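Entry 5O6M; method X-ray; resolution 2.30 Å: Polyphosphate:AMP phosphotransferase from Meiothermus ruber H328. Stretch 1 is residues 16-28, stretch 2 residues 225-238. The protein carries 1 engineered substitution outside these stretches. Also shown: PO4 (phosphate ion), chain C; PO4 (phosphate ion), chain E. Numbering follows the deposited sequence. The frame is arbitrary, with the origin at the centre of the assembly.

Stretch 1, residues 16-28: RFDPDDTSAFEGG
Stretch 2, residues 225-238: YVIPANKNWYRNWL

An irregular N-terminal segment, residues 16-28, packs mainly through apolar and aromatic contacts, with a few hydrogen bonds, along a strand, a short loop and the first turns of a helix in residues 225-238, burying 830 Å² in all. The two run in the same direction: CA-CA distances are 7.7 Å for Phe17-Val226, 4.4 Å for Pro19-Pro228, 6.6 Å for Thr22-Tyr234 and 8.1 Å for Ala24-Leu238.

Stretch 1 follows the strand-to-helix bend with two type I turns, Asp18 to Asp21 and Thr22 to Phe25, closed by Asp21 N to Asp18 O (3.0 Å) and Phe25 N to Thr22 O (3.2 Å). Asp21 (chi1 t, phi/psi -59/129) links them, its OD1 accepting from Ser23 N at 2.7 Å and Ser23 OG at 2.5 Å. A short carboxylate suits this place because it reaches the free amide two residues on.

In strand 225-228, Val226 (chi1 t) and Pro228 point toward stretch 1, while Tyr225 and Ile227 point away. Phe17 (chi1 m, chi2 82°) lays one ring face over Val226, CD2 to CB 4.0 Å. Pro228 offers a compact apolar surface where the backbones come close, its CB 3.1 Å from Asp21 O. Pro19, at -58/-22, fits the first turn and leaves its carbonyl free: Asn230 N donates a weak bond to Pro19 O at 3.4 Å. The Asn230 side chain (chi1 m) adds another weak bond, ND2 to Asp20 OD1 at 3.5 Å.

Lys231 sits at the N-cap position, just before helix 232-238, and its O accepts the helical hydrogen bond from Arg235 N at 2.9 Å; its extended side chain (m, t, t, t) brings NZ within 3.2 Å of Thr22 CG2. From the helix, Trp233 (chi1 p, chi2 -93°), Tyr234 (t, 72°) and Trp237 (t, 84°) all point toward stretch 1. Thr22 (chi1 p) sets CA over the Tyr234 ring, 3.6 Å from its centroid. Ala24 N donates to Tyr234 OH at 3.1 Å, although that oxygen's position is uncertain because it is modelled too near Ala24 CB.

Phe25 (chi1 t, chi2 75°) turns its edge to the face of Trp237, with centroids of the Phe25 ring and the Trp237 five-membered ring 4.9 Å apart and planes at 56°; Phe25 CD2 also reaches Trp233 CZ3 at 4.1 Å. A broad, flat side chain can thus touch both indoles. Gly27, at 159/-169, adopts angles that call for glycine, and Gly28 O lies over one Trp233 face, 3.9 Å from CZ3.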

ATOM      1  N   ARG D  16      39.493   2.768 -12.958  1.00 70.28           N
ATOM      2  CA  ARG D  16      40.156   4.017 -12.609  1.00 77.25           C
ATOM      3  C   ARG D  16      39.818   4.485 -11.196  1.00 77.39           C
ATOM      4  O   ARG D  16      40.036   5.658 -10.869  1.00 75.76           O
ATOM      5  CB  ARG D  16      39.806   5.102 -13.631  1.00 85.37           C
ATOM      6  CG  ARG D  16      40.342   4.811 -15.027  1.00 90.32           C
ATOM      7  CD  ARG D  16      40.078   5.953 -15.999  1.00100.60           C
ATOM      8  NE  ARG D  16      40.650   5.673 -17.315  1.00118.63           N
ATOM      9  CZ  ARG D  16      40.512   6.458 -18.379  1.00118.39           C
ATOM     10  NH1 ARG D  16      39.815   7.583 -18.292  1.00115.53           N
ATOM     11  NH2 ARG D  16      41.070   6.115 -19.533  1.00114.21           N
ATOM     12  N   PHE D  17      39.291   3.595 -10.358  1.00 77.34           N
ATOM     13  CA  PHE D  17      38.971   3.890  -8.968  1.00 74.05           C
ATOM     14  C   PHE D  17      39.536   2.776  -8.100  1.00 70.27           C
ATOM     15  O   PHE D  17      39.292   1.594  -8.366  1.00 69.44           O
ATOM     16  CB  PHE D  17      37.460   4.033  -8.749  1.00 73.34           C
ATOM     17  CG  PHE D  17      36.862   5.250  -9.402  1.00 74.21           C
ATOM     18  CD1 PHE D  17      36.523   5.240 -10.747  1.00 68.75           C
ATOM     19  CD2 PHE D  17      36.647   6.409  -8.669  1.00 76.11           C
ATOM     20  CE1 PHE D  17      35.974   6.362 -11.346  1.00 77.22           C
ATOM     21  CE2 PHE D  17      36.099   7.535  -9.263  1.00 71.41           C
ATOM     22  CZ  PHE D  17      35.762   7.513 -10.602  1.00 71.81           C
ATOM     23  N   ASP D  18      40.296   3.157  -7.073  1.00 72.00           N
ATOM     24  CA  ASP D  18      41.014   2.201  -6.240  1.00 69.73           C
ATOM     25  C   ASP D  18      40.245   1.933  -4.958  1.00 64.01           C
ATOM     26  O   ASP D  18      39.996   2.875  -4.188  1.00 67.40           O
ATOM     27  CB  ASP D  18      42.405   2.733  -5.914  1.00 76.07           C
ATOM     28  CG  ASP D  18      43.257   1.725  -5.169  1.00 76.81           C
ATOM     29  OD1 ASP D  18      43.224   0.527  -5.524  1.00 74.10           O
ATOM     30  OD2 ASP D  18      43.958   2.139  -4.221  1.00 84.82           O
ATOM     31  N   PRO D  19      39.854   0.686  -4.681  1.00 57.57           N
ATOM     32  CA  PRO D  19      39.108   0.407  -3.442  1.00 59.30           C
ATOM     33  C   PRO D  19      39.842   0.809  -2.173  1.00 70.24           C
ATOM     34  O   PRO D  19      39.192   1.004  -1.137  1.00 65.90           O
ATOM     35  CB  PRO D  19      38.889  -1.112  -3.498  1.00 63.80           C
ATOM     36  CG  PRO D  19      38.975  -1.455  -4.955  1.00 62.45           C
ATOM     37  CD  PRO D  19      40.000  -0.514  -5.523  1.00 53.55           C
ATOM     38  N   ASP D  20      41.166   0.943  -2.213  1.00 73.88           N
ATOM     39  CA  ASP D  20      41.952   1.317  -1.043  1.00 65.97           C
ATOM     40  C   ASP D  20      42.264   2.804  -0.980  1.00 71.60           C
ATOM     41  O   ASP D  20      42.964   3.238  -0.059  1.00 76.88           O
ATOM     42  CB  ASP D  20      43.247   0.506  -1.001  1.00 71.54           C
ATOM     43  CG  ASP D  20      43.028  -0.905  -0.498  1.00 81.22           C
ATOM     44  OD1 ASP D  20      42.410  -1.057   0.578  1.00 85.29           O
ATOM     45  OD2 ASP D  20      43.451  -1.860  -1.183  1.00 74.21           O
ATOM     46  N   ASP D  21      41.771   3.590  -1.933  1.00 68.84           N
ATOM     47  CA  ASP D  21      42.008   5.026  -1.919  1.00 72.53           C
ATOM     48  C   ASP D  21      41.477   5.657  -0.637  1.00 72.00           C
ATOM     49  O   ASP D  21      40.324   5.444  -0.251  1.00 74.77           O
ATOM     50  CB  ASP D  21      41.343   5.670  -3.135  1.00 68.52           C
ATOM     51  CG  ASP D  21      41.430   7.184  -3.119  1.00 81.84           C
ATOM     52  OD1 ASP D  21      42.404   7.724  -2.549  1.00 81.51           O
ATOM     53  OD2 ASP D  21      40.516   7.835  -3.672  1.00 77.89           O
ATOM     54  N   THR D  22      42.334   6.445   0.024  1.00 74.51           N
ATOM     55  CA  THR D  22      41.938   7.262   1.166  1.00 71.86           C
ATOM     56  C   THR D  22      42.437   8.693   1.015  1.00 70.75           C
ATOM     57  O   THR D  22      42.509   9.429   2.005  1.00 73.39           O
ATOM     58  CB  THR D  22      42.454   6.668   2.479  1.00 70.61           C
ATOM     59  OG1 THR D  22      43.886   6.611   2.447  1.00 80.92           O
ATOM     60  CG2 THR D  22      41.898   5.267   2.683  1.00 71.00           C
ATOM     61  N   SER D  23      42.768   9.101  -0.211  1.00 74.93           N
ATOM     62  CA  SER D  23      43.458  10.361  -0.457  1.00 80.85           C
ATOM     63  C   SER D  23      42.632  11.587  -0.092  1.00 79.37           C
ATOM     64  O   SER D  23      43.195  12.683  -0.014  1.00 78.77           O
ATOM     65  CB  SER D  23      43.875  10.437  -1.928  1.00 86.32           C
ATOM     66  OG  SER D  23      42.762  10.234  -2.783  1.00 74.91           O
ATOM     67  N   ALA D  24      41.325  11.437   0.134  1.00 76.01           N
ATOM     68  CA  ALA D  24      40.490  12.591   0.447  1.00 71.64           C
ATOM     69  C   ALA D  24      40.587  13.011   1.908  1.00 66.73           C
ATOM     70  O   ALA D  24      40.202  14.137   2.239  1.00 68.03           O
ATOM     71  CB  ALA D  24      39.030  12.306   0.091  1.00 65.30           C
ATOM     72  N   PHE D  25      41.073  12.136   2.787  1.00 61.71           N
ATOM     73  CA  PHE D  25      41.218  12.444   4.204  1.00 80.73           C
ATOM     74  C   PHE D  25      42.689  12.406   4.601  1.00 80.80           C
ATOM     75  O   PHE D  25      43.372  11.399   4.378  1.00 77.51           O
ATOM     76  CB  PHE D  25      40.412  11.481   5.081  1.00 75.02           C
ATOM     77  CG  PHE D  25      40.451  11.834   6.542  1.00 79.26           C
ATOM     78  CD1 PHE D  25      39.715  12.902   7.029  1.00 80.35           C
ATOM     79  CD2 PHE D  25      41.241  11.115   7.423  1.00 79.34           C
ATOM     80  CE1 PHE D  25      39.758  13.241   8.370  1.00 75.09           C
ATOM     81  CE2 PHE D  25      41.285  11.447   8.765  1.00 78.02           C
ATOM     82  CZ  PHE D  25      40.542  12.511   9.239  1.00 69.37           C
ATOM     83  N   GLU D  26      43.168  13.507   5.185  1.00 84.19           N
ATOM     84  CA  GLU D  26      44.560  13.655   5.621  1.00 91.38           C
ATOM     85  C   GLU D  26      44.718  13.113   7.036  1.00 86.84           C
ATOM     86  O   GLU D  26      44.557  13.833   8.024  1.00 83.95           O
ATOM     87  CB  GLU D  26      45.006  15.108   5.549  1.00101.41           C
ATOM     88  CG  GLU D  26      45.083  15.691   4.159  1.00108.54           C
ATOM     89  CD  GLU D  26      45.807  17.021   4.150  1.00116.88           C
ATOM     90  OE1 GLU D  26      46.273  17.448   5.227  1.00116.60           O
ATOM     91  OE2 GLU D  26      45.921  17.635   3.069  1.00123.45           O
ATOM     92  N   GLY D  27      45.021  11.828   7.139  1.00 83.99           N
ATOM     93  CA  GLY D  27      45.174  11.204   8.434  1.00 81.69           C
ATOM     94  C   GLY D  27      44.994   9.705   8.321  1.00 84.41           C
ATOM     95  O   GLY D  27      44.955   9.142   7.227  1.00 92.87           O
ATOM     96  N   GLY D  28      44.896   9.074   9.486  1.00 82.37           N
ATOM     97  CA  GLY D  28      44.684   7.642   9.530  1.00 86.41           C
ATOM     98  C   GLY D  28      43.355   7.321  10.177  1.00 79.82           C
ATOM     99  O   GLY D  28      42.506   8.206  10.327  1.00 75.69           O
ATOM    100  N   TYR D 225      28.256   8.329  -6.760  1.00 51.52           N
ATOM    101  CA  TYR D 225      29.529   8.463  -6.071  1.00 52.01           C
ATOM    102  C   TYR D 225      30.121   7.079  -5.870  1.00 52.49           C
ATOM    103  O   TYR D 225      29.458   6.190  -5.326  1.00 54.17           O
ATOM    104  CB  TYR D 225      29.373   9.162  -4.720  1.00 45.91           C
ATOM    105  CG  TYR D 225      28.866  10.578  -4.820  1.00 55.95           C
ATOM    106  CD1 TYR D 225      29.743  11.644  -4.980  1.00 53.10           C
ATOM    107  CD2 TYR D 225      27.506  10.851  -4.749  1.00 51.23           C
ATOM    108  CE1 TYR D 225      29.276  12.942  -5.070  1.00 57.93           C
ATOM    109  CE2 TYR D 225      27.032  12.144  -4.836  1.00 53.83           C
ATOM    110  CZ  TYR D 225      27.917  13.184  -4.997  1.00 53.49           C
ATOM    111  OH  TYR D 225      27.433  14.466  -5.082  1.00 68.79           O
ATOM    112  N   VAL D 226      31.352   6.893  -6.327  1.00 60.42           N
ATOM    113  CA  VAL D 226      32.101   5.673  -6.059  1.00 57.56           C
ATOM    114  C   VAL D 226      32.854   5.882  -4.754  1.00 62.82           C
ATOM    115  O   VAL D 226      33.626   6.837  -4.619  1.00 64.46           O
ATOM    116  CB  VAL D 226      33.057   5.333  -7.211  1.00 59.12           C
ATOM    117  CG1 VAL D 226      33.867   4.090  -6.872  1.00 58.48           C
ATOM    118  CG2 VAL D 226      32.277   5.129  -8.497  1.00 65.97           C
ATOM    119  N   ILE D 227      32.613   5.003  -3.788  1.00 59.67           N
ATOM    120  CA  ILE D 227      33.128   5.138  -2.431  1.00 54.26           C
ATOM    121  C   ILE D 227      34.187   4.057  -2.221  1.00 61.17           C
ATOM    122  O   ILE D 227      33.853   2.863  -2.194  1.00 55.15           O
ATOM    123  CB  ILE D 227      32.011   5.029  -1.384  1.00 57.55           C
ATOM    124  CG1 ILE D 227      30.900   6.049  -1.669  1.00 49.24           C
ATOM    125  CG2 ILE D 227      32.581   5.196   0.026  1.00 54.73           C
ATOM    126  CD1 ILE D 227      31.369   7.492  -1.622  1.00 50.27           C
ATOM    127  N   PRO D 228      35.469   4.415  -2.103  1.00 62.16           N
ATOM    128  CA  PRO D 228      36.462   3.416  -1.692  1.00 65.97           C
ATOM    129  C   PRO D 228      36.039   2.819  -0.362  1.00 57.05           C
ATOM    130  O   PRO D 228      35.990   3.523   0.652  1.00 58.81           O
ATOM    131  CB  PRO D 228      37.761   4.222  -1.575  1.00 64.66           C
ATOM    132  CG  PRO D 228      37.524   5.460  -2.391  1.00 63.73           C
ATOM    133  CD  PRO D 228      36.058   5.755  -2.266  1.00 57.77           C
ATOM    134  N   ALA D 229      35.709   1.528  -0.356  1.00 50.67           N
ATOM    135  CA  ALA D 229      35.030   0.928   0.784  1.00 59.98           C
ATOM    136  C   ALA D 229      35.776  -0.259   1.375  1.00 60.62           C
ATOM    137  O   ALA D 229      35.206  -0.982   2.201  1.00 60.71           O
ATOM    138  CB  ALA D 229      33.608   0.512   0.385  1.00 56.39           C
ATOM    139  N   ASN D 230      37.031  -0.490   0.984  1.00 69.74           N
ATOM    140  CA  ASN D 230      37.799  -1.537   1.649  1.00 64.29           C
ATOM    141  C   ASN D 230      38.073  -1.189   3.107  1.00 54.71           C
ATOM    142  O   ASN D 230      38.206  -2.093   3.938  1.00 59.10           O
ATOM    143  CB  ASN D 230      39.106  -1.794   0.901  1.00 59.22           C
ATOM    144  CG  ASN D 230      38.946  -2.790  -0.235  1.00 70.17           C
ATOM    145  OD1 ASN D 230      37.828  -3.207  -0.565  1.00 67.97           O
ATOM    146  ND2 ASN D 230      40.061  -3.178  -0.837  1.00 61.49           N
ATOM    147  N   LYS D 231      38.172   0.097   3.436  1.00 59.09           N
ATOM    148  CA  LYS D 231      38.370   0.554   4.810  1.00 65.64           C
ATOM    149  C   LYS D 231      37.066   1.158   5.316  1.00 73.87           C
ATOM    150  O   LYS D 231      36.619   2.194   4.814  1.00 74.41           O
ATOM    151  CB  LYS D 231      39.516   1.558   4.935  1.00 65.34           C
ATOM    152  CG  LYS D 231      40.867   1.101   4.410  1.00 72.73           C
ATOM    153  CD  LYS D 231      41.861   2.256   4.513  1.00 79.02           C
ATOM    154  CE  LYS D 231      43.189   1.971   3.828  1.00 83.97           C
ATOM    155  NZ  LYS D 231      44.041   3.200   3.762  1.00 78.14           N
ATOM    156  N   ASN D 232      36.462   0.506   6.310  1.00 74.70           N
ATOM    157  CA  ASN D 232      35.183   0.965   6.843  1.00 70.12           C
ATOM    158  C   ASN D 232      35.258   2.402   7.346  1.00 71.97           C
ATOM    159  O   ASN D 232      34.348   3.202   7.094  1.00 66.37           O
ATOM    160  CB  ASN D 232      34.727   0.040   7.967  1.00 73.44           C
ATOM    161  CG  ASN D 232      34.303  -1.313   7.460  1.00 74.29           C
ATOM    162  OD1 ASN D 232      34.327  -1.571   6.259  1.00 76.56           O
ATOM    163  ND2 ASN D 232      33.936  -2.198   8.376  1.00 85.51           N
ATOM    164  N   TRP D 233      36.324   2.751   8.071  1.00 67.93           N
ATOM    165  CA  TRP D 233      36.408   4.100   8.623  1.00 64.59           C
ATOM    166  C   TRP D 233      36.381   5.147   7.517  1.00 64.94           C
ATOM    167  O   TRP D 233      35.793   6.222   7.685  1.00 64.99           O
ATOM    168  CB  TRP D 233      37.663   4.253   9.487  1.00 73.18           C
ATOM    169  CG  TRP D 233      38.971   4.053   8.762  1.00 73.00           C
ATOM    170  CD1 TRP D 233      39.681   2.890   8.653  1.00 71.38           C
ATOM    171  CD2 TRP D 233      39.735   5.053   8.075  1.00 71.26           C
ATOM    172  NE1 TRP D 233      40.829   3.102   7.927  1.00 75.94           N
ATOM    173  CE2 TRP D 233      40.887   4.421   7.562  1.00 77.72           C
ATOM    174  CE3 TRP D 233      39.553   6.419   7.836  1.00 69.81           C
ATOM    175  CZ2 TRP D 233      41.852   5.110   6.828  1.00 77.94           C
ATOM    176  CZ3 TRP D 233      40.512   7.100   7.108  1.00 72.64           C
ATOM    177  CH2 TRP D 233      41.646   6.446   6.611  1.00 78.28           C
ATOM    178  N   TYR D 234      37.008   4.853   6.376  1.00 64.58           N
ATOM    179  CA  TYR D 234      37.009   5.812   5.279  1.00 65.44           C
ATOM    180  C   TYR D 234      35.663   5.827   4.567  1.00 63.48           C
ATOM    181  O   TYR D 234      35.114   6.897   4.283  1.00 62.09           O
ATOM    182  CB  TYR D 234      38.131   5.492   4.293  1.00 68.56           C
ATOM    183  CG  TYR D 234      38.330   6.572   3.253  1.00 73.50           C
ATOM    184  CD1 TYR D 234      38.898   7.794   3.598  1.00 71.59           C
ATOM    185  CD2 TYR D 234      37.953   6.375   1.934  1.00 68.83           C
ATOM    186  CE1 TYR D 234      39.084   8.788   2.659  1.00 67.54           C
ATOM    187  CE2 TYR D 234      38.139   7.364   0.987  1.00 75.26           C
ATOM    188  CZ  TYR D 234      38.705   8.567   1.356  1.00 68.61           C
ATOM    189  OH  TYR D 234      38.891   9.554   0.421  1.00 73.68           O
ATOM    190  N   ARG D 235      35.121   4.643   4.275  1.00 61.36           N
ATOM    191  CA  ARG D 235      33.788   4.552   3.691  1.00 60.49           C
ATOM    192  C   ARG D 235      32.786   5.356   4.508  1.00 55.98           C
ATOM    193  O   ARG D 235      32.066   6.208   3.972  1.00 57.57           O
ATOM    194  CB  ARG D 235      33.368   3.084   3.601  1.00 60.08           C
ATOM    195  CG  ARG D 235      31.939   2.846   3.143  1.00 63.98           C
ATOM    196  CD  ARG D 235      31.483   1.456   3.558  1.00 56.79           C
ATOM    197  NE  ARG D 235      31.160   1.397   4.981  1.00 56.95           N
ATOM    198  CZ  ARG D 235      31.194   0.288   5.712  1.00 52.84           C
ATOM    199  NH1 ARG D 235      31.557  -0.862   5.161  1.00 53.72           N
ATOM    200  NH2 ARG D 235      30.877   0.332   6.999  1.00 60.85           N
ATOM    201  N   ASN D 236      32.732   5.096   5.816  1.00 59.38           N
ATOM    202  CA  ASN D 236      31.789   5.797   6.680  1.00 61.95           C
ATOM    203  C   ASN D 236      32.056   7.299   6.695  1.00 58.99           C
ATOM    204  O   ASN D 236      31.115   8.100   6.663  1.00 57.90           O
ATOM    205  CB  ASN D 236      31.854   5.226   8.097  1.00 60.57           C
ATOM    206  CG  ASN D 236      31.484   3.756   8.149  1.00 68.09           C
ATOM    207  OD1 ASN D 236      30.774   3.251   7.277  1.00 59.24           O
ATOM    208  ND2 ASN D 236      31.966   3.059   9.172  1.00 62.59           N
ATOM    209  N   TRP D 237      33.330   7.705   6.754  1.00 60.03           N
ATOM    210  CA  TRP D 237      33.632   9.135   6.776  1.00 60.33           C
ATOM    211  C   TRP D 237      33.243   9.801   5.461  1.00 54.15           C
ATOM    212  O   TRP D 237      32.626  10.873   5.452  1.00 58.35           O
ATOM    213  CB  TRP D 237      35.116   9.378   7.058  1.00 61.97           C
ATOM    214  CG  TRP D 237      35.469  10.837   6.907  1.00 58.28           C
ATOM    215  CD1 TRP D 237      35.318  11.816   7.848  1.00 61.42           C
ATOM    216  CD2 TRP D 237      35.964  11.488   5.729  1.00 55.28           C
ATOM    217  NE1 TRP D 237      35.716  13.030   7.340  1.00 53.17           N
ATOM    218  CE2 TRP D 237      36.114  12.857   6.040  1.00 67.89           C
ATOM    219  CE3 TRP D 237      36.306  11.046   4.447  1.00 57.34           C
ATOM    220  CZ2 TRP D 237      36.593  13.785   5.115  1.00 67.59           C
ATOM    221  CZ3 TRP D 237      36.781  11.972   3.529  1.00 59.71           C
ATOM    222  CH2 TRP D 237      36.920  13.325   3.870  1.00 54.98           C
ATOM    223  N   LEU D 238      33.610   9.186   4.333  1.00 55.00           N
ATOM    224  CA  LEU D 238      33.377   9.818   3.038  1.00 60.96           C
ATOM    225  C   LEU D 238      31.887   9.936   2.744  1.00 56.58           C
ATOM    226  O   LEU D 238      31.410  10.996   2.318  1.00 53.23           O
ATOM    227  CB  LEU D 238      34.087   9.037   1.932  1.00 55.96           C
ATOM    228  CG  LEU D 238      33.966   9.659   0.540  1.00 57.81           C
ATOM    229  CD1 LEU D 238      34.400  11.118   0.563  1.00 47.18           C
ATOM    230  CD2 LEU D 238      34.776   8.870  -0.472  1.00 56.06           C
TER
HETATM  231  P   PO4 C1005      37.853  -0.820   9.679  1.00113.25           P
HETATM  232  O1  PO4 C1005      39.288  -0.814  10.155  1.00108.20           O
HETATM  233  O2  PO4 C1005      37.450   0.578   9.275  1.00 95.70           O
HETATM  234  O3  PO4 C1005      36.954  -1.302  10.795  1.00 98.36           O
HETATM  235  O4  PO4 C1005      37.723  -1.738   8.485  1.00100.34           O
HETATM  236  P   PO4 E1006      31.106  -3.066   8.801  0.74 83.81           P
HETATM  237  O1  PO4 E1006      32.176  -4.029   9.257  0.74 73.33           O
HETATM  238  O2  PO4 E1006      31.513  -1.651   9.144  0.74 67.25           O
HETATM  239  O3  PO4 E1006      29.808  -3.384   9.502  0.74 89.38           O
HETATM  240  O4  PO4 E1006      30.922  -3.190   7.307  0.74 73.74           O